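PDB 4GO3: putative gamma-hydroxymuconic semialdehyde dehydrogenase from Pseudomonas, which probably oxidises an aldehyde, presumably gamma-hydroxymuconic semialdehyde, to the acid with NAD as electron acceptor. Local coordinates for residues A[134-139]-A[466-471]; A[140-145]-A[167-172]; A[249-254]-A[283-288]; A[400-405]-A[426-431]. The protein carries 2 engineered substitutions. All coordinates share one frame; numbering follows the deposited sequence.

Contacts 1 and 2 share strand 130-145: in contact 1 the strand pairs with the C-terminal strand 468-476, and further along, in contact 2, with strand 168-172. They touch through Tyr467 OH and Gln144 NE2, probably hydrogen-bonded at 2.9 Å. Contact 2 contains Lys172 of the NAD site; no NAD is bound to this chain in the model. Contacts 3 and 4 lie about 30 Å or more, centre to centre, from contacts 1 and 2, but only about 11 Å from each other; Arg286 NH2 probably hydrogen-bonds Ala402 O at 2.7 Å. Lys251 of contact 3 lies about 5 Å, side chain to side chain, from the NAD-site residue Glu381. Contacts 1 and 4 both meet the second subunit.

Contact 1: residues A[134-139]-A[466-471]; sequences VQRKPI and DYTEAR
Thr468 OG1 is gripped by the guanidinium of Arg136 and is also hydrogen-bonded to the backbone oxygen of Ile464. These residues belong to the antiparallel pairing of strands 130-145 and 468-476, the projecting part of the aldehyde dehydrogenase fold that probably serves subunit association. Arg136 NH2 makes the straighter bond to Thr468 OG1 (163°), the oxygen lying at the guanidinium edge and in its plane; the bond from Arg136 NE, 3.1 Å to Thr468 OG1, is weak. Bends in the arginine chain at chi2 (-79°) and chi3 bring the group back over the partner strand, where one face covers the backbone between Glu469 and Ala470. Arg136 NH1 forms a salt bridge with Glu462 of the second subunit. The backbone ladder has two hydrogen-bonded pairs: Gln135 with Arg471, where Arg471 N lies 2.8 Å from Gln135 O, and Lys137 with Glu469, where Lys137 N lies 2.9 Å from Glu469 O. On the face bearing Lys137, the Lys137 and Arg471 side chains cross at about a right angle, CG to CG 3.7 Å. Within its own strand Arg471 NE forms a salt bridge with Glu469 OE1 at 3.4 Å, weak as a hydrogen bond.

Contact 2: residues A[140-145]-A[167-172]; sequences GVVAQI and NTIVIK
Val142 and Gln144 spend both their backbone N-H and C=O groups on strand 168-172. Val142 N donates to Thr168 O at 2.8 Å, and Val142 O accepts from Val170 N at 2.9 Å. Gln144 N reaches Val170 O at 2.9 Å, while Gln144 O accepts from Lys172 N in a nearly straight bond (170°). Gly140 O starts the ladder by taking the N-H of Thr168. The alternate residues Val141, Ala143 and Ile145 turn their polar backbone groups the other way, to strand 220-224 and the residue before it, so the strand is bonded along both flanks. The two strands and helix 151-164 between them form a beta-alpha-beta unit of the Rossmann-type domain that binds NAD in this family. Buried polar side chains find their partners beyond the pair. Gln144 NE2 donates to Lys158 O on that helix and is hydrogen-bonded to Tyr467 OH, while Gln144 OE1 rests against the methyl groups of Ile169, 3.3 Å from its CG2. Thr168 OG1 is hydrogen-bonded to Ala49 O, and its nearest neighbour across the strands is Val141 CG2 at 3.7 Å. Lys172, an NAD-binding residue, first extends with CG anti to the backbone N (chi1 -177°), then bends at chi3 and chi4. Its CE packs 3.8 Å from Ile145 CG2, and its NZ hydrogen-bonds Gly203 O.

Contact 3: residues A[249-254]-A[283-288]; sequences GGKGAN and AGSRLI
Ala253 and Asn254 pair in parallel with Arg286 and Leu287, CA atoms 4.9 Å apart in each pair, joined by bonds from Asn254 N to Arg286 O (2.9 Å), from Ile288 N to Asn254 O and, just before the strand, from Arg286 N to Gly252 O. There too, Gly252 CA sits 3.3 Å from Ala283 O in a CA-H...O contact. The Arg286 side chain turns back along the other segment: NE donates to Lys251 O at 2.8 Å from above the carbonyl plane, with a weaker bond from NH2 to the same oxygen. The strands belong to the beta-alpha-beta unit 253-256, 262-274, 286-290 within the parallel core of the catalytic domain of the aldehyde dehydrogenase fold. NH1 and NH2 of Arg286 also hydrogen-bond Ile401 O and Ala402 O, at the end of helix 395-403. A leucine in place of Arg286 would probably leave these three carbonyl oxygens without their shared donor and loosen the tie between strand and helix. The aliphatic chain of Lys251, bent at chi2 (60°), lies over that of Arg286, with Lys251 CG 3.3 Å from Arg286 CD. Lys251 NZ hydrogen-bonds Val377 O and Glu380 O and donates to a water 2.6 Å away. On the face bearing Arg286, Ala253 CB meets Ile288 CD1 at 3.8 Å.

Contact 4: residues A[400-405]-A[426-431]; sequences AIANNT and NAIHAG. Engineered in segment 426-431: Asn426 (natural residue Ser).
Asn403, in the last turn of helix 395-403, and Ile428, just past the weakly bonded end of helix 418-427, bring the two backbones nearest, with their CA atoms 6.2 Å apart. The Asn403 side chain bridges this distance and bonds to the backbone through both ends of its amide. OD1 accepts from His429 N at 2.9 Å (155°), and ND2 donates to Ala427 O at 3.1 Å, the oxygen lying in the amide plane. With CG beside the backbone N (chi1 -84°), the amide points across to the other segment, and the paired bonds fix its rotation. It also stacks on the imidazole of His429: the two planes are 6° apart, with ND2 over one ring face, displaced toward the rim. An alanine at Asn403 would probably leave His429 N and Ala427 O without these partners and the imidazole without its stacked amide, freer to turn. Deeper in, Ala402 CB touches Ile428 CD1 at 4.3 Å. The second subunit also reaches this contact: its Arg471 packs on His429 and its Lys137 NZ hydrogen-bonds the backbone oxygen of the engineered Asn426. Within the chain, Ile428 also packs on Leu399 of helix 395-403 and on Ser411 of strand 411-414, while Ala402 rests on Ala253 and Ile255 of strand 253-256, placing the helix ends against adjacent strands of one sheet.

Contact 1: residues A[134-139]-A[466-471]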
loop_
_atom_site.group_PDB
_atom_site.type_symbol
_atom_site.label_atom_id
_atom_site.label_comp_id
_atom_site.label_asym_id
_atom_site.label_seq_id
_atom_site.Cartn_x
_atom_site.Cartn_y
_atom_site.Cartn_z
ATOM N N VAL A 134 -19.014 -1.038 -5.393
ATOM C CA VAL A 134 -17.575 -1.154 -5.509
ATOM C C VAL A 134 -17.187 -2.590 -5.315
ATOM O O VAL A 134 -17.278 -3.109 -4.219
ATOM C CB VAL A 134 -16.872 -0.311 -4.462
ATOM C CG1 VAL A 134 -15.358 -0.442 -4.598
ATOM C CG2 VAL A 134 -17.313 1.137 -4.615
ATOM N N GLN A 135 -16.731 -3.260 -6.345
ATOM C CA GLN A 135 -16.247 -4.598 -6.136
ATOM C C GLN A 135 -14.822 -4.589 -5.638
ATOM O O GLN A 135 -14.128 -3.604 -5.727
ATOM C CB GLN A 135 -16.330 -5.407 -7.414
ATOM C CG GLN A 135 -17.561 -5.139 -8.188
ATOM C CD GLN A 135 -17.978 -6.307 -8.998
ATOM O OE1 GLN A 135 -18.016 -6.239 -10.212
ATOM N NE2 GLN A 135 -18.305 -7.395 -8.338
ATOM N N ARG A 136 -14.409 -5.721 -5.101
ATOM C CA ARG A 136 -13.037 -5.965 -4.722
ATOM C C ARG A 136 -12.543 -6.996 -5.682
ATOM O O ARG A 136 -12.946 -8.130 -5.615
ATOM C CB ARG A 136 -12.971 -6.572 -3.339
ATOM C CG ARG A 136 -13.754 -5.883 -2.326
ATOM C CD ARG A 136 -13.027 -4.671 -1.861
ATOM N NE ARG A 136 -11.585 -4.841 -1.819
ATOM C CZ ARG A 136 -10.733 -3.843 -1.636
ATOM N NH1 ARG A 136 -11.183 -2.614 -1.487
ATOM N NH2 ARG A 136 -9.437 -4.066 -1.600
ATOM N N LYS A 137 -11.683 -6.612 -6.597
ATOM C CA LYS A 137 -11.208 -7.578 -7.538
ATOM C C LYS A 137 -9.785 -7.921 -7.209
ATOM O O LYS A 137 -9.115 -7.195 -6.501
ATOM C CB LYS A 137 -11.342 -7.037 -8.948
ATOM C CG LYS A 137 -12.775 -6.836 -9.377
ATOM C CD LYS A 137 -13.329 -8.055 -10.081
ATOM C CE LYS A 137 -14.777 -8.332 -9.727
ATOM N NZ LYS A 137 -14.983 -9.334 -8.637
ATOM N N PRO A 138 -9.336 -9.055 -7.709
ATOM C CA PRO A 138 -7.947 -9.451 -7.553
ATOM C C PRO A 138 -7.093 -8.505 -8.347
ATOM O O PRO A 138 -7.539 -8.045 -9.381
ATOM C CB PRO A 138 -7.909 -10.808 -8.216
ATOM C CG PRO A 138 -9.277 -11.263 -8.243
ATOM C CD PRO A 138 -10.128 -10.101 -8.365
ATOM N N ILE A 139 -5.893 -8.226 -7.868
ATOM C CA ILE A 139 -4.941 -7.416 -8.580
ATOM C C ILE A 139 -4.597 -8.048 -9.916
ATOM O O ILE A 139 -4.601 -7.396 -10.952
ATOM C CB ILE A 139 -3.668 -7.300 -7.782
ATOM C CG1 ILE A 139 -3.939 -6.533 -6.507
ATOM C CG2 ILE A 139 -2.622 -6.601 -8.581
ATOM C CD1 ILE A 139 -3.078 -6.929 -5.394
ATOM N N ASP A 466 -5.131 -6.330 1.003
ATOM C CA ASP A 466 -3.856 -6.072 0.340
ATOM C C ASP A 466 -3.706 -6.798 -0.975
ATOM O O ASP A 466 -2.891 -6.405 -1.793
ATOM C CB ASP A 466 -2.672 -6.421 1.253
ATOM C CG ASP A 466 -2.484 -5.410 2.359
ATOM O OD1 ASP A 466 -3.231 -4.396 2.384
ATOM O OD2 ASP A 466 -1.598 -5.635 3.206
ATOM N N TYR A 467 -4.584 -7.737 -1.255
ATOM C CA TYR A 467 -4.538 -8.481 -2.481
ATOM C C TYR A 467 -5.715 -8.274 -3.346
ATOM O O TYR A 467 -5.979 -9.074 -4.172
ATOM C CB TYR A 467 -4.399 -9.974 -2.213
ATOM C CG TYR A 467 -3.027 -10.350 -1.788
ATOM C CD1 TYR A 467 -2.748 -10.634 -0.492
ATOM C CD2 TYR A 467 -2.003 -10.383 -2.678
ATOM C CE1 TYR A 467 -1.519 -10.944 -0.116
ATOM C CE2 TYR A 467 -0.770 -10.689 -2.290
ATOM C CZ TYR A 467 -0.533 -10.964 -1.018
ATOM O OH TYR A 467 0.717 -11.273 -0.657
ATOM N N THR A 468 -6.451 -7.209 -3.126
ATOM C CA THR A 468 -7.557 -6.889 -4.000
ATOM C C THR A 468 -7.460 -5.434 -4.389
ATOM O O THR A 468 -6.633 -4.710 -3.877
ATOM C CB THR A 468 -8.906 -7.147 -3.344
ATOM O OG1 THR A 468 -8.953 -6.480 -2.095
ATOM C CG2 THR A 468 -9.117 -8.611 -3.118
ATOM N N GLU A 469 -8.295 -5.015 -5.322
ATOM C CA GLU A 469 -8.385 -3.618 -5.657
ATOM C C GLU A 469 -9.820 -3.216 -5.584
ATOM O O GLU A 469 -10.687 -4.012 -5.839
ATOM C CB GLU A 469 -7.885 -3.365 -7.067
ATOM C CG GLU A 469 -7.431 -4.591 -7.771
ATOM C CD GLU A 469 -7.617 -4.509 -9.259
ATOM O OE1 GLU A 469 -8.718 -4.835 -9.728
ATOM O OE2 GLU A 469 -6.658 -4.139 -9.964
ATOM N N ALA A 470 -10.057 -1.964 -5.240
ATOM C CA ALA A 470 -11.355 -1.365 -5.342
ATOM C C ALA A 470 -11.701 -1.075 -6.799
ATOM O O ALA A 470 -11.022 -0.343 -7.462
ATOM C CB ALA A 470 -11.358 -0.134 -4.567
ATOM N N ARG A 471 -12.786 -1.663 -7.274
ATOM C CA ARG A 471 -13.321 -1.346 -8.582
ATOM C C ARG A 471 -14.691 -0.665 -8.462
ATOM O O ARG A 471 -15.703 -1.326 -8.361
ATOM C CB ARG A 471 -13.419 -2.614 -9.418
ATOM C CG ARG A 471 -12.083 -3.263 -9.750
ATOM C CD ARG A 471 -11.488 -2.720 -11.037
ATOM N NE ARG A 471 -11.023 -3.765 -11.938
ATOM C CZ ARG A 471 -11.346 -3.834 -13.224
ATOM N NH1 ARG A 471 -12.137 -2.924 -13.761
ATOM N NH2 ARG A 471 -10.878 -4.815 -13.978
#

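Contact 2: residues A[140-145]-A[167-172]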
loop_
_atom_site.group_PDB
_atom_site.type_symbol
_atom_site.label_atom_id
_atom_site.label_comp_id
_atom_site.label_asym_id
_atom_site.label_seq_id
_atom_site.Cartn_x
_atom_site.Cartn_y
_atom_site.Cartn_z
ATOM N N GLY A 140 -4.283 -9.335 -9.859
ATOM C CA GLY A 140 -3.920 -10.115 -11.021
ATOM C C GLY A 140 -2.843 -11.130 -10.721
ATOM O O GLY A 140 -3.046 -12.060 -9.974
ATOM N N VAL A 141 -1.686 -10.938 -11.334
ATOM C CA VAL A 141 -0.539 -11.783 -11.106
ATOM C C VAL A 141 0.265 -11.147 -10.022
ATOM O O VAL A 141 0.669 -10.007 -10.131
ATOM C CB VAL A 141 0.346 -11.904 -12.338
ATOM C CG1 VAL A 141 1.584 -12.678 -12.015
ATOM C CG2 VAL A 141 -0.391 -12.571 -13.447
ATOM N N VAL A 142 0.496 -11.918 -8.976
ATOM C CA VAL A 142 1.120 -11.445 -7.770
ATOM C C VAL A 142 2.453 -12.127 -7.613
ATOM O O VAL A 142 2.547 -13.306 -7.825
ATOM C CB VAL A 142 0.237 -11.818 -6.598
ATOM C CG1 VAL A 142 1.008 -12.537 -5.573
ATOM C CG2 VAL A 142 -0.431 -10.633 -6.052
ATOM N N ALA A 143 3.491 -11.391 -7.248
ATOM C CA ALA A 143 4.798 -11.995 -7.022
ATOM C C ALA A 143 5.056 -12.041 -5.530
ATOM O O ALA A 143 4.744 -11.094 -4.795
ATOM C CB ALA A 143 5.898 -11.218 -7.735
ATOM N N GLN A 144 5.611 -13.156 -5.076
ATOM C CA GLN A 144 5.860 -13.335 -3.657
ATOM C C GLN A 144 7.244 -13.918 -3.401
ATOM O O GLN A 144 7.586 -15.003 -3.869
ATOM C CB GLN A 144 4.779 -14.219 -3.042
ATOM C CG GLN A 144 3.398 -13.724 -3.365
ATOM C CD GLN A 144 2.314 -14.507 -2.664
ATOM O OE1 GLN A 144 2.282 -15.735 -2.719
ATOM N NE2 GLN A 144 1.415 -13.800 -2.003
ATOM N N ILE A 145 8.037 -13.185 -2.645
ATOM C CA ILE A 145 9.355 -13.634 -2.271
ATOM C C ILE A 145 9.335 -13.958 -0.779
ATOM O O ILE A 145 9.010 -13.099 0.029
ATOM C CB ILE A 145 10.394 -12.534 -2.564
ATOM C CG1 ILE A 145 10.335 -12.150 -4.046
ATOM C CG2 ILE A 145 11.786 -12.980 -2.112
ATOM C CD1 ILE A 145 11.184 -10.988 -4.437
ATOM N N ASN A 167 -6.042 -13.942 -7.202
ATOM C CA ASN A 167 -4.850 -13.697 -7.950
ATOM C C ASN A 167 -4.284 -14.987 -8.414
ATOM O O ASN A 167 -4.676 -16.040 -7.971
ATOM C CB ASN A 167 -3.795 -13.083 -7.074
ATOM C CG ASN A 167 -4.318 -12.021 -6.220
ATOM O OD1 ASN A 167 -4.037 -10.874 -6.441
ATOM N ND2 ASN A 167 -5.066 -12.386 -5.218
ATOM N N THR A 168 -3.322 -14.886 -9.307
ATOM C CA THR A 168 -2.441 -15.957 -9.580
ATOM C C THR A 168 -1.107 -15.492 -9.080
ATOM O O THR A 168 -0.872 -14.349 -8.906
ATOM C CB THR A 168 -2.465 -16.443 -11.031
ATOM O OG1 THR A 168 -2.158 -15.386 -11.917
ATOM C CG2 THR A 168 -3.757 -16.978 -11.342
ATOM N N ILE A 169 -0.256 -16.440 -8.808
ATOM C CA ILE A 169 0.915 -16.224 -8.047
ATOM C C ILE A 169 2.109 -16.792 -8.721
ATOM O O ILE A 169 2.083 -17.871 -9.215
ATOM C CB ILE A 169 0.759 -16.956 -6.725
ATOM C CG1 ILE A 169 -0.538 -16.532 -6.046
ATOM C CG2 ILE A 169 1.932 -16.735 -5.878
ATOM C CD1 ILE A 169 -0.566 -16.799 -4.665
ATOM N N VAL A 170 3.184 -16.036 -8.667
ATOM C CA VAL A 170 4.502 -16.546 -8.875
ATOM C C VAL A 170 5.228 -16.340 -7.558
ATOM O O VAL A 170 5.468 -15.228 -7.135
ATOM C CB VAL A 170 5.211 -15.823 -10.016
ATOM C CG1 VAL A 170 6.467 -16.543 -10.405
ATOM C CG2 VAL A 170 4.327 -15.720 -11.190
ATOM N N ILE A 171 5.552 -17.431 -6.891
ATOM C CA ILE A 171 6.226 -17.356 -5.612
ATOM C C ILE A 171 7.688 -17.730 -5.725
ATOM O O ILE A 171 8.041 -18.638 -6.433
ATOM C CB ILE A 171 5.542 -18.253 -4.588
ATOM C CG1 ILE A 171 6.330 -18.255 -3.292
ATOM C CG2 ILE A 171 5.356 -19.649 -5.136
ATOM C CD1 ILE A 171 5.506 -17.952 -2.116
ATOM N N LYS A 172 8.544 -17.016 -5.030
ATOM C CA LYS A 172 9.939 -17.358 -5.042
ATOM C C LYS A 172 10.439 -17.644 -3.640
ATOM O O LYS A 172 10.613 -16.718 -2.858
ATOM C CB LYS A 172 10.735 -16.218 -5.657
ATOM C CG LYS A 172 12.220 -16.497 -5.790
ATOM C CD LYS A 172 13.009 -15.221 -5.811
ATOM C CE LYS A 172 13.805 -15.032 -4.559
ATOM N NZ LYS A 172 14.441 -16.284 -4.152
#

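Contact 3: residues A[249-254]-A[283-288]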
loop_
_atom_site.group_PDB
_atom_site.type_symbol
_atom_site.label_atom_id
_atom_site.label_comp_id
_atom_site.label_asym_id
_atom_site.label_seq_id
_atom_site.Cartn_x
_atom_site.Cartn_y
_atom_site.Cartn_z
ATOM N N GLY A 249 11.596 -7.297 9.034
ATOM C CA GLY A 249 12.349 -7.643 10.219
ATOM C C GLY A 249 11.827 -7.002 11.481
ATOM O O GLY A 249 11.039 -6.048 11.467
ATOM N N GLY A 250 12.282 -7.549 12.599
ATOM C CA GLY A 250 11.878 -7.049 13.889
ATOM C C GLY A 250 13.018 -7.106 14.879
ATOM O O GLY A 250 13.962 -7.881 14.732
ATOM N N LYS A 251 12.960 -6.262 15.887
ATOM C CA LYS A 251 13.829 -6.401 17.022
ATOM C C LYS A 251 12.885 -6.418 18.186
ATOM O O LYS A 251 12.749 -5.438 18.874
ATOM C CB LYS A 251 14.808 -5.239 17.114
ATOM C CG LYS A 251 15.958 -5.419 18.105
ATOM C CD LYS A 251 16.835 -6.615 17.807
ATOM C CE LYS A 251 17.872 -6.799 18.877
ATOM N NZ LYS A 251 19.029 -7.530 18.389
ATOM N N GLY A 252 12.222 -7.551 18.374
ATOM C CA GLY A 252 11.139 -7.721 19.321
ATOM C C GLY A 252 11.431 -7.446 20.777
ATOM O O GLY A 252 12.161 -8.181 21.450
ATOM N N ALA A 253 10.825 -6.377 21.279
ATOM C CA ALA A 253 10.898 -6.090 22.687
ATOM C C ALA A 253 10.077 -7.129 23.451
ATOM O O ALA A 253 8.943 -7.448 23.078
ATOM C CB ALA A 253 10.408 -4.703 22.967
ATOM N N ASN A 254 10.678 -7.701 24.486
ATOM C CA ASN A 254 9.964 -8.546 25.415
ATOM C C ASN A 254 10.176 -7.980 26.784
ATOM O O ASN A 254 11.184 -8.220 27.415
ATOM C CB ASN A 254 10.440 -9.987 25.369
ATOM C CG ASN A 254 9.404 -10.960 25.901
ATOM O OD1 ASN A 254 8.562 -10.613 26.710
ATOM N ND2 ASN A 254 9.474 -12.190 25.447
ATOM N N ALA A 283 10.584 -12.667 16.870
ATOM C CA ALA A 283 11.321 -13.195 18.010
ATOM C C ALA A 283 11.415 -12.118 19.080
ATOM O O ALA A 283 11.547 -10.925 18.768
ATOM C CB ALA A 283 12.715 -13.637 17.587
ATOM N N GLY A 284 11.315 -12.540 20.338
ATOM C CA GLY A 284 11.587 -11.647 21.443
ATOM C C GLY A 284 13.088 -11.650 21.688
ATOM O O GLY A 284 13.601 -12.354 22.557
ATOM N N SER A 285 13.793 -10.856 20.897
ATOM C CA SER A 285 15.244 -10.848 20.893
ATOM C C SER A 285 15.818 -9.807 21.843
ATOM O O SER A 285 17.024 -9.738 22.053
ATOM C CB SER A 285 15.751 -10.580 19.475
ATOM O OG SER A 285 15.314 -9.323 19.002
ATOM N N ARG A 286 14.945 -9.005 22.423
ATOM C CA ARG A 286 15.348 -7.966 23.338
ATOM C C ARG A 286 14.609 -8.087 24.651
ATOM O O ARG A 286 13.555 -7.510 24.804
ATOM C CB ARG A 286 15.008 -6.617 22.741
ATOM C CG ARG A 286 15.815 -6.217 21.556
ATOM C CD ARG A 286 15.631 -4.747 21.307
ATOM N NE ARG A 286 14.248 -4.419 21.006
ATOM C CZ ARG A 286 13.704 -3.228 21.194
ATOM N NH1 ARG A 286 14.413 -2.235 21.689
ATOM N NH2 ARG A 286 12.444 -3.036 20.881
ATOM N N LEU A 287 15.178 -8.825 25.594
ATOM C CA LEU A 287 14.611 -8.949 26.919
ATOM C C LEU A 287 14.846 -7.684 27.692
ATOM O O LEU A 287 15.975 -7.265 27.861
ATOM C CB LEU A 287 15.256 -10.093 27.660
ATOM C CG LEU A 287 14.516 -11.411 27.563
ATOM C CD1 LEU A 287 15.304 -12.484 28.260
ATOM C CD2 LEU A 287 13.140 -11.285 28.145
ATOM N N ILE A 288 13.758 -7.083 28.155
ATOM C CA ILE A 288 13.784 -5.858 28.935
ATOM C C ILE A 288 13.197 -6.178 30.297
ATOM O O ILE A 288 11.994 -6.308 30.444
ATOM C CB ILE A 288 12.939 -4.781 28.273
ATOM C CG1 ILE A 288 13.556 -4.362 26.956
ATOM C CG2 ILE A 288 12.794 -3.601 29.162
ATOM C CD1 ILE A 288 12.558 -3.927 25.952
HETATM O O HOH W 1 18.021 -9.520 17.044
#

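Contact 4: residues A[400-405]-A[426-431]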
loop_
_atom_site.group_PDB
_atom_site.type_symbol
_atom_site.label_atom_id
_atom_site.label_comp_id
_atom_site.label_asym_id
_atom_site.label_seq_id
_atom_site.Cartn_x
_atom_site.Cartn_y
_atom_site.Cartn_z
ATOM N N ALA A 400 10.520 3.497 26.463
ATOM C CA ALA A 400 11.594 4.150 25.734
ATOM C C ALA A 400 12.473 3.121 25.048
ATOM O O ALA A 400 12.769 3.233 23.857
ATOM C CB ALA A 400 12.408 5.006 26.658
ATOM N N ILE A 401 12.878 2.109 25.804
ATOM C CA ILE A 401 13.752 1.068 25.265
ATOM C C ILE A 401 13.050 0.306 24.152
ATOM O O ILE A 401 13.575 0.178 23.049
ATOM C CB ILE A 401 14.180 0.079 26.346
ATOM C CG1 ILE A 401 14.998 0.789 27.415
ATOM C CG2 ILE A 401 15.000 -1.019 25.750
ATOM C CD1 ILE A 401 15.109 -0.011 28.704
ATOM N N ALA A 402 11.852 -0.187 24.454
ATOM C CA ALA A 402 11.048 -0.916 23.490
ATOM C C ALA A 402 10.984 -0.171 22.161
ATOM O O ALA A 402 11.017 -0.781 21.097
ATOM C CB ALA A 402 9.656 -1.123 24.039
ATOM N N ASN A 403 10.907 1.153 22.232
ATOM C CA ASN A 403 10.694 1.971 21.055
ATOM C C ASN A 403 11.975 2.540 20.483
ATOM O O ASN A 403 12.003 3.036 19.360
ATOM C CB ASN A 403 9.730 3.101 21.384
ATOM C CG ASN A 403 8.285 2.675 21.285
ATOM O OD1 ASN A 403 7.955 1.694 20.625
ATOM N ND2 ASN A 403 7.413 3.417 21.935
ATOM N N ASN A 404 13.036 2.458 21.269
ATOM C CA ASN A 404 14.361 2.867 20.839
ATOM C C ASN A 404 14.795 1.811 19.843
ATOM O O ASN A 404 15.592 0.947 20.171
ATOM C CB ASN A 404 15.289 2.839 22.045
ATOM C CG ASN A 404 16.702 3.223 21.697
ATOM O OD1 ASN A 404 16.936 4.237 21.042
ATOM N ND2 ASN A 404 17.662 2.411 22.135
ATOM N N THR A 405 14.171 1.781 18.676
ATOM C CA THR A 405 14.640 0.962 17.558
ATOM C C THR A 405 13.997 1.386 16.277
ATOM O O THR A 405 13.022 2.059 16.310
ATOM C CB THR A 405 14.487 -0.553 17.782
ATOM O OG1 THR A 405 13.160 -0.950 17.515
ATOM C CG2 THR A 405 14.776 -0.884 19.151
ATOM N N ASN A 426 -0.501 0.123 23.652
ATOM C CA ASN A 426 -1.006 1.235 22.894
ATOM C C ASN A 426 0.101 2.216 22.562
ATOM O O ASN A 426 -0.006 2.981 21.625
ATOM C CB ASN A 426 -2.132 1.873 23.711
ATOM C CG ASN A 426 -2.486 3.257 23.273
ATOM O OD1 ASN A 426 -3.118 3.450 22.253
ATOM N ND2 ASN A 426 -2.120 4.233 24.074
ATOM N N ALA A 427 1.184 2.161 23.313
ATOM C CA ALA A 427 2.280 3.104 23.176
ATOM C C ALA A 427 3.488 2.539 22.443
ATOM O O ALA A 427 4.354 3.305 22.015
ATOM C CB ALA A 427 2.690 3.637 24.540
ATOM N N ILE A 428 3.550 1.227 22.272
ATOM C CA ILE A 428 4.660 0.628 21.553
ATOM C C ILE A 428 4.422 0.698 20.062
ATOM O O ILE A 428 3.434 0.197 19.582
ATOM C CB ILE A 428 4.852 -0.846 21.901
ATOM C CG1 ILE A 428 4.880 -1.060 23.399
ATOM C CG2 ILE A 428 6.152 -1.325 21.367
ATOM C CD1 ILE A 428 5.540 -2.337 23.811
ATOM N N HIS A 429 5.347 1.295 19.343
ATOM C CA HIS A 429 5.220 1.367 17.918
ATOM C C HIS A 429 5.647 0.059 17.324
ATOM O O HIS A 429 6.785 -0.119 16.959
ATOM C CB HIS A 429 6.016 2.545 17.385
ATOM C CG HIS A 429 5.719 3.818 18.110
ATOM N ND1 HIS A 429 6.697 4.700 18.508
ATOM C CD2 HIS A 429 4.547 4.339 18.541
ATOM C CE1 HIS A 429 6.140 5.718 19.141
ATOM N NE2 HIS A 429 4.836 5.523 19.170
ATOM N N ALA A 430 4.689 -0.851 17.260
ATOM C CA ALA A 430 4.842 -2.161 16.638
ATOM C C ALA A 430 3.505 -2.541 16.032
ATOM O O ALA A 430 2.472 -2.063 16.480
ATOM C CB ALA A 430 5.261 -3.185 17.661
ATOM N N GLY A 431 3.529 -3.383 15.008
ATOM C CA GLY A 431 2.313 -3.836 14.357
ATOM C C GLY A 431 1.521 -4.767 15.262
ATOM O O GLY A 431 0.295 -4.807 15.226
#